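PDB 2IMQ: nitrophorin Cim l NP from Cimex lectularius, which carries nitric oxide on a ferrous heme and delivers the gas to the bed bug's victim during feeding, dilating its blood vessels. Local coordinates for residues A180-A183 with K184-D188; D193-M196 with A197-Q200; K225-N229 with T230-D234; N261-T264 with N265-Q268. All coordinates share one frame; numbering follows the deposited sequence. Where two conformers were deposited one is given.

How the contacts relate
All four contacts are local, and they differ in how deeply they sit. Contacts 1 and 2 are partly buried and belong to helix 180-188 and to helix 192-196 with the turn that leaves it, whose apolar faces pack together: L195 lies against A183, L186 and V187, and the ring of F198 meets H182. Contacts 3 and 4 are surface turns without helix, relying more on polar side chains and charge. They touch each other through a salt bridge from K267 to D231 and a probable hydrogen bond from N229 N to K267 O. Contact 3 also reaches contact 1, where Y233 packs on K184 and V187. Contact 4, just past strand 255-262, comes nearest the heme.

Contact 1: A180-A183 with K184-D188; sequences ATHA and KSLVD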
loop_
_atom_site.group_PDB
_atom_site.type_symbol
_atom_site.label_atom_id
_atom_site.label_comp_id
_atom_site.label_asym_id
_atom_site.label_seq_id
_atom_site.Cartn_x
_atom_site.Cartn_y
_atom_site.Cartn_z
ATOM N N ALA A 180 -22.286 1.425 -12.418
ATOM C CA ALA A 180 -21.839 2.761 -12.086
ATOM C C ALA A 180 -22.958 3.619 -11.535
ATOM O O ALA A 180 -22.744 4.488 -10.709
ATOM C CB ALA A 180 -21.183 3.442 -13.229
ATOM N N THR A 181 -24.159 3.444 -12.039
ATOM C CA THR A 181 -25.287 4.302 -11.584
ATOM C C THR A 181 -25.579 4.060 -10.118
ATOM O O THR A 181 -25.660 5.011 -9.321
ATOM C CB THR A 181 -26.575 3.961 -12.323
ATOM O OG1 THR A 181 -26.291 3.689 -13.693
ATOM C CG2 THR A 181 -27.532 5.167 -12.282
ATOM N N HIS A 182 -25.660 2.801 -9.723
ATOM C CA HIS A 182 -25.929 2.461 -8.350
ATOM C C HIS A 182 -24.783 2.894 -7.453
ATOM O O HIS A 182 -24.986 3.440 -6.387
ATOM C CB HIS A 182 -26.228 0.990 -8.248
ATOM C CG HIS A 182 -26.654 0.550 -6.901
ATOM N ND1 HIS A 182 -27.739 1.096 -6.242
ATOM C CD2 HIS A 182 -26.164 -0.404 -6.088
ATOM C CE1 HIS A 182 -27.884 0.485 -5.076
ATOM N NE2 HIS A 182 -26.923 -0.419 -4.948
ATOM N N ALA A 183 -23.557 2.611 -7.876
ATOM C CA ALA A 183 -22.408 2.995 -7.098
ATOM C C ALA A 183 -22.363 4.510 -6.868
ATOM O O ALA A 183 -22.156 4.969 -5.731
ATOM C CB ALA A 183 -21.123 2.556 -7.831
ATOM N N LYS A 184 -22.584 5.269 -7.927
ATOM C CA LYS A 184 -22.553 6.719 -7.782
ATOM C C LYS A 184 -23.670 7.234 -6.869
ATOM O O LYS A 184 -23.466 8.145 -6.060
ATOM C CB LYS A 184 -22.556 7.409 -9.111
ATOM C CG LYS A 184 -22.452 8.947 -9.007
ATOM C CD LYS A 184 -21.155 9.404 -8.354
ATOM C CE LYS A 184 -20.817 10.863 -8.664
ATOM N NZ LYS A 184 -21.979 11.708 -8.465
ATOM N N SER A 185 -24.842 6.620 -6.958
ATOM C CA SER A 185 -25.908 6.991 -6.039
ATOM C C SER A 185 -25.519 6.739 -4.593
ATOM O O SER A 185 -25.779 7.578 -3.749
ATOM C CB SER A 185 -27.175 6.223 -6.364
ATOM O OG SER A 185 -28.231 6.599 -5.503
ATOM N N LEU A 186 -24.895 5.597 -4.280
ATOM C CA LEU A 186 -24.448 5.333 -2.939
ATOM C C LEU A 186 -23.368 6.297 -2.485
ATOM O O LEU A 186 -23.384 6.752 -1.355
ATOM C CB LEU A 186 -24.016 3.866 -2.811
ATOM C CG LEU A 186 -25.123 2.831 -2.911
ATOM C CD1 LEU A 186 -24.600 1.438 -2.995
ATOM C CD2 LEU A 186 -26.048 2.846 -1.673
ATOM N N VAL A 187 -22.461 6.669 -3.387
ATOM C CA VAL A 187 -21.480 7.684 -3.069
ATOM C C VAL A 187 -22.197 8.998 -2.697
ATOM O O VAL A 187 -21.868 9.651 -1.716
ATOM C CB VAL A 187 -20.517 7.882 -4.200
ATOM C CG1 VAL A 187 -19.632 9.104 -3.975
ATOM C CG2 VAL A 187 -19.621 6.621 -4.413
ATOM N N ASP A 188 -23.156 9.406 -3.517
ATOM C CA ASP A 188 -23.834 10.674 -3.312
ATOM C C ASP A 188 -24.572 10.657 -1.976
ATOM O O ASP A 188 -24.727 11.703 -1.322
ATOM C CB ASP A 188 -24.854 10.922 -4.426
ATOM C CG ASP A 188 -24.232 11.255 -5.744
ATOM O OD1 ASP A 188 -22.987 11.528 -5.842
ATOM O OD2 ASP A 188 -24.967 11.300 -6.766
#
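H182 and L186, one helical turn apart, meet where CD1 of the leucine lies over a face of the imidazole, a CH-pi contact 4.0 Å from CD1 to the ring centroid. The histidine CG is anti to its backbone N (chi1 -174°), a torsion that swings the ring along the helix until NE2 is 3.6 Å from L186 CD1. Beneath the side chains runs the regular alpha-helical ladder, in which V187 N donates to A183 O at 2.9 Å, within the carbonyl plane. The tightly packed side belongs to A183 and V187, both buried: the small alanine lets neighbouring elements come close, and the branched valine sets CG2 3.3 Å from A183 O. On the solvent side the chemistry turns polar. K184, its chain bent at chi2 and chi4, curls back so that NZ forms a salt bridge of 2.8 Å with D188 OD1, which accepts through its syn lone pair. S185 OG bonds to Q189, which follows the helix. Helix 180-188 thus turns A183, L186 and V187 onto L195 of helix 192-196, while T238, P239 and P222 from loops close over A183 and V187.

Contact 2: D193-M196 with A197-Q200; sequences DGLM and AFDQ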
loop_
_atom_site.group_PDB
_atom_site.type_symbol
_atom_site.label_atom_id
_atom_site.label_comp_id
_atom_site.label_asym_id
_atom_site.label_seq_id
_atom_site.Cartn_x
_atom_site.Cartn_y
_atom_site.Cartn_z
ATOM N N ASP A 193 -20.646 1.994 3.605
ATOM C CA ASP A 193 -20.759 0.596 3.962
ATOM C C ASP A 193 -21.692 -0.127 2.987
ATOM O O ASP A 193 -21.487 -1.294 2.665
ATOM C CB ASP A 193 -21.261 0.430 5.380
ATOM C CG ASP A 193 -20.314 0.875 6.412
ATOM O OD1 ASP A 193 -19.114 1.050 6.131
ATOM O OD2 ASP A 193 -20.723 1.079 7.593
ATOM N N GLY A 194 -22.683 0.572 2.469
ATOM C CA GLY A 194 -23.586 -0.002 1.501
ATOM C C GLY A 194 -22.874 -0.293 0.213
ATOM O O GLY A 194 -23.101 -1.337 -0.424
ATOM N N LEU A 195 -22.012 0.597 -0.221
ATOM C CA LEU A 195 -21.235 0.383 -1.444
ATOM C C LEU A 195 -20.157 -0.693 -1.226
ATOM O O LEU A 195 -19.894 -1.535 -2.101
ATOM C CB LEU A 195 -20.662 1.690 -1.969
ATOM C CG LEU A 195 -19.963 1.604 -3.331
ATOM C CD1 LEU A 195 -20.878 1.036 -4.353
ATOM C CD2 LEU A 195 -19.430 2.902 -3.716
ATOM N N MET A 196 -19.576 -0.688 -0.042
ATOM C CA MET A 196 -18.589 -1.685 0.347
ATOM C C MET A 196 -19.149 -3.086 0.331
ATOM O O MET A 196 -18.413 -4.060 0.202
ATOM C CB MET A 196 -17.986 -1.356 1.723
ATOM C CG MET A 196 -16.639 -1.998 2.006
ATOM S SD MET A 196 -15.429 -1.316 0.797
ATOM C CE MET A 196 -14.716 0.057 1.489
ATOM N N ALA A 197 -20.464 -3.239 0.425
ATOM C CA ALA A 197 -21.092 -4.553 0.291
ATOM C C ALA A 197 -20.798 -5.207 -1.077
ATOM O O ALA A 197 -20.770 -6.404 -1.172
ATOM C CB ALA A 197 -22.556 -4.495 0.558
ATOM N N PHE A 198 -20.506 -4.405 -2.093
ATOM C CA PHE A 198 -20.220 -4.862 -3.471
ATOM C C PHE A 198 -18.719 -4.967 -3.737
ATOM O O PHE A 198 -18.325 -5.430 -4.800
ATOM C CB PHE A 198 -20.870 -3.920 -4.472
ATOM C CG PHE A 198 -22.333 -3.844 -4.304
ATOM C CD1 PHE A 198 -22.923 -2.768 -3.674
ATOM C CD2 PHE A 198 -23.146 -4.862 -4.764
ATOM C CE1 PHE A 198 -24.277 -2.720 -3.489
ATOM C CE2 PHE A 198 -24.532 -4.768 -4.586
ATOM C CZ PHE A 198 -25.061 -3.721 -3.946
ATOM N N ASP A 199 -17.881 -4.537 -2.802
ATOM C CA ASP A 199 -16.471 -4.609 -2.966
ATOM C C ASP A 199 -16.015 -6.072 -2.965
ATOM O O ASP A 199 -16.525 -6.913 -2.252
ATOM C CB ASP A 199 -15.781 -3.807 -1.836
ATOM C CG ASP A 199 -14.295 -3.940 -1.902
ATOM O OD1 ASP A 199 -13.638 -3.214 -2.700
ATOM O OD2 ASP A 199 -13.688 -4.729 -1.117
ATOM N N GLN A 200 -14.992 -6.325 -3.780
ATOM C CA GLN A 200 -14.529 -7.723 -4.016
ATOM C C GLN A 200 -13.569 -8.280 -2.970
ATOM O O GLN A 200 -13.254 -9.442 -3.024
ATOM C CB GLN A 200 -13.927 -7.817 -5.409
ATOM C CG GLN A 200 -14.934 -7.669 -6.524
ATOM C CD GLN A 200 -14.352 -7.461 -7.861
ATOM O OE1 GLN A 200 -13.298 -6.842 -8.025
ATOM N NE2 GLN A 200 -15.106 -7.877 -8.876
#
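M196 and D199 meet at the two ends of a type I beta turn, M196 to D199, that carries the chain out of helix 192-196 toward helix 201-206. Their side chains run side by side. In one of the two conformers of M196, the sulfur SD lies 3.6 Å from D199 CB, a contact to be read with that caution; there the bend at chi2 (64°) folds the flexible thioether over to that carbon. The turn is closed by D199 N, which donates to M196 O at 3.1 Å from well above the carbonyl plane. One residue earlier F198 N bonds L195 O at 2.9 Å, again from above the plane, whereas A197 N makes weak bonds to the carbonyls of D193 and G194. The phenyl ring of F198 has L195 O at its edge, and its CD1 is a loose 4.4 Å from L195 CD1. G194, with no side chain, presents its carbonyl to A197 CB and to the ring.

In the next shell, L195 also touches V176, and H182 of helix 180-188 meets the F198 ring at a steep angle. D199 suits its place because its short carboxylate serves two partners: OD1 forms a salt bridge with R244, and OD2 caps the N of L201 at the entrance to the following helix. K202 NZ in turn bonds M196 O, the same carbonyl oxygen that receives D199 N.

Contact 3: K225-N229 with T230-D234; sequences KFKPN and TDEYD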
loop_
_atom_site.group_PDB
_atom_site.type_symbol
_atom_site.label_atom_id
_atom_site.label_comp_id
_atom_site.label_asym_id
_atom_site.label_seq_id
_atom_site.Cartn_x
_atom_site.Cartn_y
_atom_site.Cartn_z
ATOM N N LYS A 225 -12.695 6.064 -10.197
ATOM C CA LYS A 225 -11.794 6.718 -11.121
ATOM C C LYS A 225 -12.201 8.162 -11.256
ATOM O O LYS A 225 -13.367 8.433 -11.552
ATOM C CB LYS A 225 -11.913 6.019 -12.473
ATOM C CG LYS A 225 -11.052 6.561 -13.618
ATOM C CD LYS A 225 -11.391 5.786 -14.866
ATOM C CE LYS A 225 -10.635 6.199 -16.080
ATOM N NZ LYS A 225 -11.100 5.423 -17.311
ATOM N N PHE A 226 -11.253 9.063 -11.068
ATOM C CA PHE A 226 -11.485 10.495 -11.126
ATOM C C PHE A 226 -11.014 11.059 -12.451
ATOM O O PHE A 226 -10.078 10.563 -13.099
ATOM C CB PHE A 226 -10.769 11.200 -9.998
ATOM C CG PHE A 226 -11.380 10.973 -8.668
ATOM C CD1 PHE A 226 -10.901 9.977 -7.819
ATOM C CD2 PHE A 226 -12.506 11.695 -8.294
ATOM C CE1 PHE A 226 -11.507 9.777 -6.608
ATOM C CE2 PHE A 226 -13.113 11.505 -7.081
ATOM C CZ PHE A 226 -12.624 10.522 -6.253
ATOM N N LYS A 227 -11.659 12.146 -12.846
ATOM C CA LYS A 227 -11.103 12.942 -13.938
ATOM C C LYS A 227 -9.935 13.704 -13.321
ATOM O O LYS A 227 -10.111 14.318 -12.282
ATOM C CB LYS A 227 -12.174 13.862 -14.512
ATOM C CG LYS A 227 -13.393 13.144 -15.020
ATOM C CD LYS A 227 -14.458 14.107 -15.495
ATOM C CE LYS A 227 -15.568 13.340 -16.175
ATOM N NZ LYS A 227 -15.042 12.667 -17.391
ATOM N N PRO A 228 -8.724 13.590 -13.860
ATOM C CA PRO A 228 -7.559 14.240 -13.234
ATOM C C PRO A 228 -7.754 15.719 -12.869
ATOM O O PRO A 228 -8.431 16.462 -13.590
ATOM C CB PRO A 228 -6.486 14.107 -14.305
ATOM C CG PRO A 228 -6.825 12.874 -14.998
ATOM C CD PRO A 228 -8.327 12.835 -15.058
ATOM N N ASN A 229 -7.180 16.127 -11.744
ATOM C CA ASN A 229 -7.298 17.502 -11.210
ATOM C C ASN A 229 -8.700 17.969 -10.782
ATOM O O ASN A 229 -8.892 19.156 -10.490
ATOM C CB ASN A 229 -6.624 18.503 -12.167
ATOM C CG ASN A 229 -5.210 18.096 -12.506
ATOM O OD1 ASN A 229 -4.877 17.872 -13.672
ATOM N ND2 ASN A 229 -4.377 17.911 -11.466
ATOM N N THR A 230 -9.658 17.036 -10.700
ATOM C CA THR A 230 -11.017 17.322 -10.223
ATOM C C THR A 230 -11.360 16.334 -9.139
ATOM O O THR A 230 -10.531 15.453 -8.827
ATOM C CB THR A 230 -12.080 17.210 -11.343
ATOM O OG1 THR A 230 -12.306 15.835 -11.711
ATOM C CG2 THR A 230 -11.602 17.891 -12.622
ATOM N N ASP A 231 -12.556 16.500 -8.560
ATOM C CA ASP A 231 -13.164 15.560 -7.634
ATOM C C ASP A 231 -14.366 14.885 -8.256
ATOM O O ASP A 231 -15.219 14.348 -7.551
ATOM C CB ASP A 231 -13.567 16.253 -6.344
ATOM C CG ASP A 231 -12.408 16.917 -5.686
ATOM O OD1 ASP A 231 -11.359 16.246 -5.567
ATOM O OD2 ASP A 231 -12.442 18.095 -5.283
ATOM N N GLU A 232 -14.394 14.892 -9.577
ATOM C CA GLU A 232 -15.516 14.341 -10.323
ATOM C C GLU A 232 -15.163 12.934 -10.789
ATOM O O GLU A 232 -14.126 12.691 -11.426
ATOM C CB GLU A 232 -15.888 15.232 -11.498
ATOM C CG GLU A 232 -16.385 16.614 -11.084
ATOM C CD GLU A 232 -16.522 17.564 -12.233
ATOM O OE1 GLU A 232 -16.751 17.092 -13.381
ATOM O OE2 GLU A 232 -16.387 18.782 -11.978
ATOM N N TYR A 233 -16.033 12.009 -10.481
ATOM C CA TYR A 233 -15.824 10.647 -11.001
ATOM C C TYR A 233 -15.981 10.605 -12.486
ATOM O O TYR A 233 -16.919 11.178 -13.045
ATOM C CB TYR A 233 -16.728 9.614 -10.361
ATOM C CG TYR A 233 -16.385 9.364 -8.922
ATOM C CD1 TYR A 233 -17.067 9.993 -7.924
ATOM C CD2 TYR A 233 -15.366 8.492 -8.568
ATOM C CE1 TYR A 233 -16.754 9.803 -6.621
ATOM C CE2 TYR A 233 -15.043 8.295 -7.288
ATOM C CZ TYR A 233 -15.719 8.939 -6.294
ATOM O OH TYR A 233 -15.454 8.798 -4.966
ATOM N N ASP A 234 -15.030 9.959 -13.109
ATOM C CA ASP A 234 -15.161 9.462 -14.448
ATOM C C ASP A 234 -15.931 8.140 -14.395
ATOM O O ASP A 234 -15.382 7.087 -13.993
ATOM C CB ASP A 234 -13.781 9.288 -15.038
ATOM C CG ASP A 234 -13.820 8.716 -16.429
ATOM O OD1 ASP A 234 -14.881 8.285 -16.872
ATOM O OD2 ASP A 234 -12.797 8.607 -17.151
HETATM O O HOH W 1 -15.393 6.074 -11.361
HETATM O O HOH W 2 -10.131 9.784 -15.595
#
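A hairpin-like surface loop, with a type II beta turn from K227 to T230 at its tip and a single beta bridge between F226 and Y233, makes this contact. N229 takes the turn position with positive phi, which asparagine tolerates well, and P228 has the fixed phi that suits the position before it. T230 fastens the turn twice: its N and its OG1 both reach K227 O from the same face of the carbonyl plane, OG1 at 2.7 Å. The hydroxyl, set by chi1 (72°) between the backbone N and the carbonyl carbon, also accepts from E232 N at 3.1 Å, an ST turn. Along the legs, K227 N donates to E232 O at 2.9 Å, almost straight (172°), and D234 N to K225 O at 2.7 Å. The rings of F226 and Y233 form an offset stack, planes at 28°, each over a face of the other toward the rim, with F226 CZ 3.4 Å from Y233 CE2. R272 adds a cation-pi contact to F226, and Y233 OH bonds P222 O. At the open end, the extended K225 lies alongside D234 in a long salt bridge, both groups also bonding S236. Water 1 links K225 N, from which it accepts, to D234 O, 2.8 Å from the water oxygen.

Contact 4: N261-T264 with N265-Q268; sequences NSLT and NYKQ
The phenol ring of Y266 receives L263 at its edge, where the leucine CB lies near the ring plane, 3.8 Å from Y266 CD1. L263 CD1, displaced from that plane, is 4.1 Å from Y266 CE1. The two side chains lie side by side, pointing the same way. P273, from the loop before strand 274-281, also touches the tyrosine. The residue type fits a place that is buried yet ends at polar atoms: the ring offers apolar carbon to L263, while OH reaches past it to a hydrogen bond with N24 O. In the other flat group, the amide of N265, ND2 bonds E27 OE1, tying the exposed turn to helix 26-29.

In the backbone, Y266 N donates to L263 O at 3.2 Å, from above the carbonyl plane, and closes the turn. T264 O is gripped by a side chain instead: K267 NZ donates to it at 2.8 Å. The lysine runs nearly straight until chi4 (-65°) bends it, bringing the ammonium back over the carbonyl, and CG also lies 3.1 Å from T264 O. The same NZ also forms a salt bridge with D231, so one ammonium serves both this turn and the loop 225-234. This is a type I beta turn, L263 to Y266, in the connection between antiparallel strands 255-262 and 274-281 at one margin of the six-stranded sheet, with the Y266 side chain about 7 Å from the heme.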
loop_
_atom_site.group_PDB
_atom_site.type_symbol
_atom_site.label_atom_id
_atom_site.label_comp_id
_atom_site.label_asym_id
_atom_site.label_seq_id
_atom_site.Cartn_x
_atom_site.Cartn_y
_atom_site.Cartn_z
ATOM N N ASN A 261 -7.312 6.976 5.389
ATOM C CA ASN A 261 -7.917 7.989 4.572
ATOM C C ASN A 261 -7.300 8.082 3.211
ATOM O O ASN A 261 -6.092 7.966 3.070
ATOM C CB ASN A 261 -7.701 9.383 5.212
ATOM C CG ASN A 261 -8.316 9.548 6.579
ATOM O OD1 ASN A 261 -9.468 9.937 6.706
ATOM N ND2 ASN A 261 -7.538 9.332 7.611
ATOM N N SER A 262 -8.110 8.388 2.205
ATOM C CA SER A 262 -7.601 8.859 0.949
ATOM C C SER A 262 -7.151 10.317 1.121
ATOM O O SER A 262 -7.678 11.050 1.932
ATOM C CB SER A 262 -8.659 8.793 -0.134
ATOM O OG SER A 262 -9.802 9.532 0.256
ATOM N N LEU A 263 -6.178 10.674 0.315
ATOM C CA LEU A 263 -5.640 12.034 0.313
ATOM C C LEU A 263 -6.099 12.744 -0.920
ATOM O O LEU A 263 -5.492 12.746 -1.996
ATOM C CB LEU A 263 -4.141 11.986 0.390
ATOM C CG LEU A 263 -3.558 11.217 1.551
ATOM C CD1 LEU A 263 -2.045 11.265 1.461
ATOM C CD2 LEU A 263 -4.054 11.712 2.894
ATOM N N THR A 264 -7.234 13.396 -0.746
ATOM C CA THR A 264 -7.952 13.953 -1.881
ATOM C C THR A 264 -7.249 15.209 -2.445
ATOM O O THR A 264 -7.516 15.574 -3.582
ATOM C CB THR A 264 -9.429 14.190 -1.517
ATOM O OG1 THR A 264 -9.538 14.919 -0.308
ATOM C CG2 THR A 264 -10.127 12.807 -1.213
ATOM N N ASN A 265 -6.283 15.787 -1.715
ATOM C CA ASN A 265 -5.464 16.927 -2.244
ATOM C C ASN A 265 -4.474 16.556 -3.328
ATOM O O ASN A 265 -3.942 17.416 -4.023
ATOM C CB ASN A 265 -4.703 17.607 -1.097
ATOM C CG ASN A 265 -5.603 18.396 -0.204
ATOM O OD1 ASN A 265 -6.659 18.892 -0.651
ATOM N ND2 ASN A 265 -5.218 18.527 1.058
ATOM N N TYR A 266 -4.167 15.255 -3.437
ATOM C CA TYR A 266 -3.362 14.760 -4.529
ATOM C C TYR A 266 -4.254 14.322 -5.673
ATOM O O TYR A 266 -4.600 13.123 -5.770
ATOM C CB TYR A 266 -2.454 13.605 -4.028
ATOM C CG TYR A 266 -1.433 14.062 -3.017
ATOM C CD1 TYR A 266 -1.702 14.068 -1.675
ATOM C CD2 TYR A 266 -0.191 14.542 -3.424
ATOM C CE1 TYR A 266 -0.774 14.514 -0.739
ATOM C CE2 TYR A 266 0.756 14.978 -2.494
ATOM C CZ TYR A 266 0.464 14.983 -1.160
ATOM O OH TYR A 266 1.363 15.394 -0.196
ATOM N N LYS A 267 -4.648 15.288 -6.532
ATOM C CA LYS A 267 -5.605 15.043 -7.611
ATOM C C LYS A 267 -4.995 14.801 -8.959
ATOM O O LYS A 267 -5.711 14.707 -9.969
ATOM C CB LYS A 267 -6.569 16.226 -7.781
ATOM C CG LYS A 267 -7.294 16.599 -6.546
ATOM C CD LYS A 267 -8.328 17.691 -6.786
ATOM C CE LYS A 267 -8.677 18.358 -5.474
ATOM N NZ LYS A 267 -9.348 17.429 -4.513
ATOM N N GLN A 268 -3.686 14.676 -9.001
ATOM C CA GLN A 268 -2.957 14.676 -10.252
ATOM C C GLN A 268 -3.349 13.513 -11.120
ATOM O O GLN A 268 -3.097 13.507 -12.334
ATOM C CB GLN A 268 -1.440 14.572 -10.010
ATOM C CG GLN A 268 -0.853 15.705 -9.188
ATOM C CD GLN A 268 -0.559 15.316 -7.767
ATOM O OE1 GLN A 268 0.567 15.405 -7.316
ATOM N NE2 GLN A 268 -1.553 14.882 -7.070
#